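Local coordinates for protein adenylosuccinate lyase (Francisella tularensis subsp. tularensis SCHU S4, PDB 4EEI) that probably catalyses the release of fumarate from adenylosuccinate, giving AMP, and from the related SAICAR intermediate in de novo purine synthesis, at residues T131-T136 / M148-F154; F249-F255 / K268-T274. One frame throughout, in Å; residues are numbered along the deposited sequence.

Contact 1: residues T131-T136 / M148-F154; sequences TKEIIT and MSFGQKF. With EDO (1,2-ethanediol), chain X.
Phe-150 carries the side-chain packing between 131-136 and 148-154, the open end of a β-hairpin where strand 143-149 runs into helix 151-173. Its CB lies beside Ile-134, 4.0 Å from Ile-134 CB, and the two side chains point the same way. With CG anti to the backbone N (chi1 -169°), the ring slips between two threonines. CD2 meets Thr-136 CB at 3.7 Å, in the ring plane, while CD1 has Thr-131 CB at 4.0 Å, also at the edge. Lys-153 CD lies over one face toward the rim, letting the lysine's aliphatic part pack while its ammonium group bridges to Glu-239 and to Glu-300 of a second subunit. CE2 and CZ reach Glu-250 and Val-251, and Ile-341 of helix 338-346 packs on the Phe-150 side chain. The compact threonine side chains put their CB at the ring edge. In the hairpin strands, the antiparallel Thr-136/Met-148 pair is hydrogen-bonded in both directions, Thr-136 N to Met-148 O being nearly straight (172°). Phe-150 N donates to Ile-134 O (2.9 Å, 174°), and Ser-149 OG, carried by a short side chain, reaches Lys-132 O at 2.9 Å. Gly-151 CA sits 4.1 Å from Lys-132 CA; the lack of a side chain lets the two backbones come this close. Backbone amides and one hydroxyl thus satisfy carbonyls within a buried junction, while the phenyl ring packs against threonine carbons and aliphatic side chains.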
loop_
_atom_site.group_PDB
_atom_site.type_symbol
_atom_site.label_atom_id
_atom_site.label_comp_id
_atom_site.label_asym_id
_atom_site.label_seq_id
_atom_site.Cartn_x
_atom_site.Cartn_y
_atom_site.Cartn_z
ATOM N N THR B 131 6.696 36.518 -4.561
ATOM C CA THR B 131 5.310 36.704 -4.122
ATOM C C THR B 131 5.163 36.941 -2.611
ATOM O O THR B 131 4.045 36.968 -2.092
ATOM C CB THR B 131 4.445 35.487 -4.502
ATOM O OG1 THR B 131 4.964 34.309 -3.868
ATOM C CG2 THR B 131 4.434 35.293 -6.016
ATOM N N LYS B 132 6.284 37.122 -1.918
ATOM C CA LYS B 132 6.287 37.310 -0.459
ATOM C C LYS B 132 5.411 38.501 -0.031
ATOM O O LYS B 132 4.777 38.476 1.030
ATOM C CB LYS B 132 7.735 37.502 0.017
ATOM C CG LYS B 132 7.926 37.925 1.480
ATOM C CD LYS B 132 9.416 37.849 1.861
ATOM C CE LYS B 132 9.706 38.304 3.296
ATOM N NZ LYS B 132 9.639 39.783 3.422
ATOM N N GLU B 133 5.370 39.519 -0.884
ATOM C CA GLU B 133 4.668 40.784 -0.631
ATOM C C GLU B 133 3.160 40.733 -0.857
ATOM O O GLU B 133 2.430 41.636 -0.442
ATOM C CB GLU B 133 5.227 41.861 -1.567
ATOM C CG GLU B 133 5.061 41.511 -3.052
ATOM C CD GLU B 133 5.429 42.652 -3.986
ATOM O OE1 GLU B 133 4.587 43.552 -4.195
ATOM O OE2 GLU B 133 6.555 42.640 -4.523
ATOM N N ILE B 134 2.694 39.696 -1.543
ATOM C CA ILE B 134 1.297 39.629 -1.949
ATOM C C ILE B 134 0.448 39.106 -0.802
ATOM O O ILE B 134 0.802 38.112 -0.170
ATOM C CB ILE B 134 1.139 38.720 -3.178
ATOM C CG1 ILE B 134 1.980 39.262 -4.338
ATOM C CG2 ILE B 134 -0.320 38.587 -3.572
ATOM C CD1 ILE B 134 1.945 38.393 -5.588
ATOM N N ILE B 135 -0.672 39.768 -0.525
ATOM C CA ILE B 135 -1.555 39.294 0.541
ATOM C C ILE B 135 -2.693 38.454 -0.050
ATOM O O ILE B 135 -3.307 38.835 -1.052
ATOM C CB ILE B 135 -2.072 40.458 1.429
ATOM C CG1 ILE B 135 -2.823 39.924 2.649
ATOM C CG2 ILE B 135 -2.933 41.421 0.637
ATOM C CD1 ILE B 135 -2.924 40.953 3.773
ATOM N N THR B 136 -2.936 37.289 0.552
ATOM C CA THR B 136 -3.954 36.364 0.056
ATOM C C THR B 136 -4.807 35.881 1.222
ATOM O O THR B 136 -4.430 36.062 2.383
ATOM C CB THR B 136 -3.312 35.153 -0.639
ATOM O OG1 THR B 136 -4.322 34.357 -1.273
ATOM C CG2 THR B 136 -2.557 34.295 0.376
ATOM N N MET B 148 -2.805 36.142 4.702
ATOM C CA MET B 148 -1.456 35.647 4.948
ATOM C C MET B 148 -0.625 36.049 3.745
ATOM O O MET B 148 -1.158 36.579 2.772
ATOM C CB MET B 148 -1.467 34.125 5.046
ATOM C CG MET B 148 -1.903 33.476 3.736
ATOM S SD MET B 148 -2.044 31.685 3.844
ATOM C CE MET B 148 -0.321 31.216 4.096
ATOM N N SER B 149 0.674 35.780 3.784
ATOM C CA SER B 149 1.519 36.035 2.622
ATOM C C SER B 149 1.342 34.914 1.594
ATOM O O SER B 149 1.422 33.739 1.938
ATOM C CB SER B 149 2.980 36.106 3.037
ATOM O OG SER B 149 3.812 35.929 1.910
ATOM N N PHE B 150 1.106 35.271 0.337
ATOM C CA PHE B 150 0.945 34.267 -0.719
ATOM C C PHE B 150 2.251 33.496 -0.870
ATOM O O PHE B 150 2.254 32.281 -1.110
ATOM C CB PHE B 150 0.572 34.954 -2.037
ATOM C CG PHE B 150 0.115 34.006 -3.126
ATOM C CD1 PHE B 150 0.997 33.566 -4.098
ATOM C CD2 PHE B 150 -1.207 33.575 -3.184
ATOM C CE1 PHE B 150 0.571 32.713 -5.117
ATOM C CE2 PHE B 150 -1.636 32.715 -4.191
ATOM C CZ PHE B 150 -0.746 32.289 -5.159
ATOM N N GLY B 151 3.369 34.198 -0.700
ATOM C CA GLY B 151 4.678 33.574 -0.820
ATOM C C GLY B 151 4.928 32.465 0.184
ATOM O O GLY B 151 5.746 31.568 -0.047
ATOM N N GLN B 152 4.223 32.515 1.307
ATOM C CA GLN B 152 4.383 31.482 2.315
ATOM C C GLN B 152 3.875 30.127 1.802
ATOM O O GLN B 152 4.293 29.070 2.293
ATOM C CB GLN B 152 3.671 31.900 3.598
ATOM C CG GLN B 152 3.956 30.999 4.774
ATOM C CD GLN B 152 3.604 31.651 6.090
ATOM O OE1 GLN B 152 3.961 32.804 6.337
ATOM N NE2 GLN B 152 2.905 30.916 6.951
ATOM N N LYS B 153 2.995 30.145 0.801
ATOM C CA LYS B 153 2.543 28.885 0.202
ATOM C C LYS B 153 3.729 28.199 -0.464
ATOM O O LYS B 153 3.979 27.012 -0.257
ATOM C CB LYS B 153 1.429 29.116 -0.823
ATOM C CG LYS B 153 0.108 29.617 -0.228
ATOM C CD LYS B 153 -0.874 29.979 -1.344
ATOM C CE LYS B 153 -2.263 30.330 -0.795
ATOM N NZ LYS B 153 -2.891 29.185 -0.070
ATOM N N PHE B 154 4.471 28.956 -1.256
ATOM C CA PHE B 154 5.637 28.397 -1.921
ATOM C C PHE B 154 6.755 28.103 -0.936
ATOM O O PHE B 154 7.506 27.162 -1.122
ATOM C CB PHE B 154 6.139 29.354 -3.000
ATOM C CG PHE B 154 5.172 29.555 -4.122
ATOM C CD1 PHE B 154 4.911 28.526 -5.014
ATOM C CD2 PHE B 154 4.531 30.772 -4.292
ATOM C CE1 PHE B 154 4.011 28.706 -6.061
ATOM C CE2 PHE B 154 3.636 30.960 -5.333
ATOM C CZ PHE B 154 3.379 29.922 -6.218
HETATM C C1 EDO X . 7.971 42.085 1.665
HETATM O O1 EDO X . 7.595 41.876 0.303
HETATM C C2 EDO X . 6.813 41.685 2.569
HETATM O O2 EDO X . 7.340 41.496 3.880
#

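Contact 2: residues F249-F255 / K268-T274; sequences FEVYEGF and KKNPIST
The carboxylate of Glu-253 grips the first turn of helix 272-293 with three hydrogen bonds, just after the fumarate lyase signature sequence, whose last residues are Lys-268, Lys-269 and Asn-270. OE1 accepts from Ser-273 N at 2.9 Å and OE2 from Thr-274 N at 2.9 Å, each through its syn lone pair, so the carboxylate lies like a two-pronged fork against successive amides. Thr-274 OG1 adds a second bond to OE2, at 3.0 Å, nearly along its C-O axis. Glutamate has the length for this: CG lies anti to the carbonyl carbon (chi1 -71°) and the chain runs extended beyond it. A negative group at a helix N-terminus is probably stabilised by the helix dipole. Pro-271, which follows the signature at the N-cap and is the centre of an inverse γ-turn, needs no N-H of its own here. Water 1 ties the backbones together by donating to Glu-253 O (2.8 Å) and to Asn-270 O. Farther out, Lys-269 lies across the face of the Tyr-252 ring: CE stands 3.4 Å from the centroid in a CH-π contact, and a bend at chi4 (84°) leaves NZ over the same ring in a cation-π interaction. A long lysine offers both methylenes and charge to such a surface. Two phenylalanines meet this chain edge-on: the poorly ordered Phe-255 near Lys-269 CG, and Phe-249, whose CZ lies 4.1 Å from Lys-269 CD.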
loop_
_atom_site.group_PDB
_atom_site.type_symbol
_atom_site.label_atom_id
_atom_site.label_comp_id
_atom_site.label_asym_id
_atom_site.label_seq_id
_atom_site.Cartn_x
_atom_site.Cartn_y
_atom_site.Cartn_z
ATOM N N PHE B 249 -9.192 30.962 -9.436
ATOM C CA PHE B 249 -8.460 31.617 -10.519
ATOM C C PHE B 249 -7.343 32.558 -10.057
ATOM O O PHE B 249 -7.195 33.650 -10.603
ATOM C CB PHE B 249 -9.409 32.345 -11.472
ATOM C CG PHE B 249 -8.904 32.413 -12.885
ATOM C CD1 PHE B 249 -8.252 31.330 -13.450
ATOM C CD2 PHE B 249 -9.071 33.557 -13.643
ATOM C CE1 PHE B 249 -7.780 31.385 -14.747
ATOM C CE2 PHE B 249 -8.602 33.621 -14.941
ATOM C CZ PHE B 249 -7.956 32.533 -15.493
ATOM N N GLU B 250 -6.564 32.149 -9.062
ATOM C CA GLU B 250 -5.494 33.006 -8.557
ATOM C C GLU B 250 -4.172 32.770 -9.297
ATOM O O GLU B 250 -3.289 33.629 -9.284
ATOM C CB GLU B 250 -5.349 32.823 -7.037
ATOM C CG GLU B 250 -6.539 33.415 -6.259
ATOM C CD GLU B 250 -6.456 33.245 -4.743
ATOM O OE1 GLU B 250 -5.452 32.678 -4.240
ATOM O OE2 GLU B 250 -7.413 33.684 -4.055
ATOM N N VAL B 251 -4.042 31.611 -9.945
ATOM C CA VAL B 251 -2.876 31.332 -10.792
ATOM C C VAL B 251 -3.317 30.595 -12.051
ATOM O O VAL B 251 -4.425 30.068 -12.104
ATOM C CB VAL B 251 -1.841 30.414 -10.087
ATOM C CG1 VAL B 251 -1.440 30.968 -8.726
ATOM C CG2 VAL B 251 -2.413 29.004 -9.923
ATOM N N TYR B 252 -2.459 30.563 -13.067
ATOM C CA TYR B 252 -2.643 29.606 -14.154
ATOM C C TYR B 252 -1.295 29.100 -14.650
ATOM O O TYR B 252 -0.292 29.812 -14.557
ATOM C CB TYR B 252 -3.505 30.160 -15.300
ATOM C CG TYR B 252 -2.961 31.362 -16.070
ATOM C CD1 TYR B 252 -3.383 32.657 -15.775
ATOM C CD2 TYR B 252 -2.069 31.194 -17.128
ATOM C CE1 TYR B 252 -2.913 33.753 -16.493
ATOM C CE2 TYR B 252 -1.591 32.279 -17.845
ATOM C CZ TYR B 252 -2.016 33.553 -17.524
ATOM O OH TYR B 252 -1.542 34.625 -18.249
ATOM N N GLU B 253 -1.267 27.868 -15.153
ATOM C CA GLU B 253 -0.036 27.320 -15.724
ATOM C C GLU B 253 0.292 28.058 -17.009
ATOM O O GLU B 253 -0.575 28.250 -17.867
ATOM C CB GLU B 253 -0.161 25.805 -15.964
ATOM C CG GLU B 253 -0.176 24.982 -14.667
ATOM C CD GLU B 253 -0.306 23.476 -14.901
ATOM O OE1 GLU B 253 -0.359 23.041 -16.076
ATOM O OE2 GLU B 253 -0.359 22.727 -13.901
ATOM N N GLY B 254 1.544 28.493 -17.137
ATOM C CA GLY B 254 1.948 29.303 -18.276
ATOM C C GLY B 254 2.138 28.473 -19.534
ATOM O O GLY B 254 2.130 27.240 -19.490
ATOM N N PHE B 255 2.300 29.145 -20.663
ATOM C CA PHE B 255 2.513 28.446 -21.926
ATOM C C PHE B 255 3.670 29.056 -22.705
ATOM O O PHE B 255 4.055 28.548 -23.756
ATOM C CB PHE B 255 1.242 28.430 -22.788
ATOM C CG PHE B 255 0.052 29.102 -22.152
ATOM C CD1 PHE B 255 -0.028 30.488 -22.092
ATOM C CD2 PHE B 255 -1.003 28.351 -21.650
ATOM C CE1 PHE B 255 -1.121 31.113 -21.519
ATOM C CE2 PHE B 255 -2.104 28.968 -21.074
ATOM C CZ PHE B 255 -2.163 30.351 -21.009
ATOM N N LYS B 268 -8.241 25.846 -22.606
ATOM C CA LYS B 268 -6.919 26.383 -22.902
ATOM C C LYS B 268 -6.104 26.599 -21.631
ATOM O O LYS B 268 -4.994 26.087 -21.504
ATOM C CB LYS B 268 -7.035 27.692 -23.686
ATOM C CG LYS B 268 -5.701 28.305 -24.075
ATOM C CD LYS B 268 -5.703 29.808 -23.846
ATOM C CE LYS B 268 -5.009 30.541 -24.983
ATOM N NZ LYS B 268 -5.960 31.378 -25.766
ATOM N N LYS B 269 -6.688 27.273 -20.647
ATOM C CA LYS B 269 -6.047 27.354 -19.343
ATOM C C LYS B 269 -6.621 26.273 -18.428
ATOM O O LYS B 269 -7.812 26.272 -18.127
ATOM C CB LYS B 269 -6.263 28.734 -18.721
ATOM C CG LYS B 269 -5.461 29.850 -19.371
ATOM C CD LYS B 269 -5.729 31.182 -18.691
ATOM C CE LYS B 269 -4.847 32.283 -19.256
ATOM N NZ LYS B 269 -5.429 32.884 -20.487
ATOM N N ASN B 270 -5.673 25.382 -18.150
ATOM C CA ASN B 270 -5.913 24.221 -17.297
ATOM C C ASN B 270 -4.682 23.878 -16.460
ATOM O O ASN B 270 -3.561 23.972 -16.955
ATOM C CB ASN B 270 -6.325 23.009 -18.136
ATOM C CG ASN B 270 -7.660 23.199 -18.827
ATOM O OD1 ASN B 270 -8.670 23.485 -18.185
ATOM N ND2 ASN B 270 -7.673 23.037 -20.143
ATOM N N PRO B 271 -4.907 23.219 -15.327
ATOM C CA PRO B 271 -3.712 22.751 -14.610
ATOM C C PRO B 271 -3.312 21.349 -15.057
ATOM O O PRO B 271 -3.205 20.452 -14.225
ATOM C CB PRO B 271 -4.173 22.724 -13.145
ATOM C CG PRO B 271 -5.662 22.458 -13.231
ATOM C CD PRO B 271 -6.121 23.175 -14.490
ATOM N N ILE B 272 -3.086 21.159 -16.354
ATOM C CA ILE B 272 -2.789 19.822 -16.855
ATOM C C ILE B 272 -1.458 19.286 -16.351
ATOM O O ILE B 272 -1.297 18.078 -16.188
ATOM C CB ILE B 272 -2.824 19.757 -18.393
ATOM C CG1 ILE B 272 -1.951 20.859 -18.987
ATOM C CG2 ILE B 272 -4.274 19.832 -18.892
ATOM C CD1 ILE B 272 -1.761 20.746 -20.487
ATOM N N SER B 273 -0.499 20.168 -16.089
ATOM C CA SER B 273 0.807 19.700 -15.602
ATOM C C SER B 273 0.740 19.165 -14.177
ATOM O O SER B 273 1.236 18.073 -13.875
ATOM C CB SER B 273 1.852 20.813 -15.709
ATOM O OG SER B 273 3.126 20.330 -15.352
ATOM N N THR B 274 0.111 19.924 -13.289
ATOM C CA THR B 274 0.030 19.484 -11.902
ATOM C C THR B 274 -0.878 18.258 -11.764
ATOM O O THR B 274 -0.727 17.465 -10.829
ATOM C CB THR B 274 -0.372 20.635 -10.960
ATOM O OG1 THR B 274 -1.474 21.357 -11.527
ATOM C CG2 THR B 274 0.805 21.594 -10.802
HETATM O O HOH W 1 -3.038 27.018 -17.758
#

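Contact 1 precedes contact 2 in the chain, and their centres lie 19 Å apart, yet they touch directly. The tip of the ring in 148-154 reaches the second loop, with Phe-150 CZ 3.9 Å from Val-251 CG1, and Thr-136 OG1 lies 3.6 Å from Glu-250 OE1. Glu-250 is itself salt-bridged to Arg-139 of the hairpin and to Arg-344. Contact 2 meets a bound AMP through Ile-272, whose side chain is about 4 Å from it, and His-141 of a third subunit packs against Ile-272. Contact 1 lies farther from the ligands: the side chain of Met-148 is about 12 Å from a bound succinate, and about 9 Å from that of succinate-binding Ser-140.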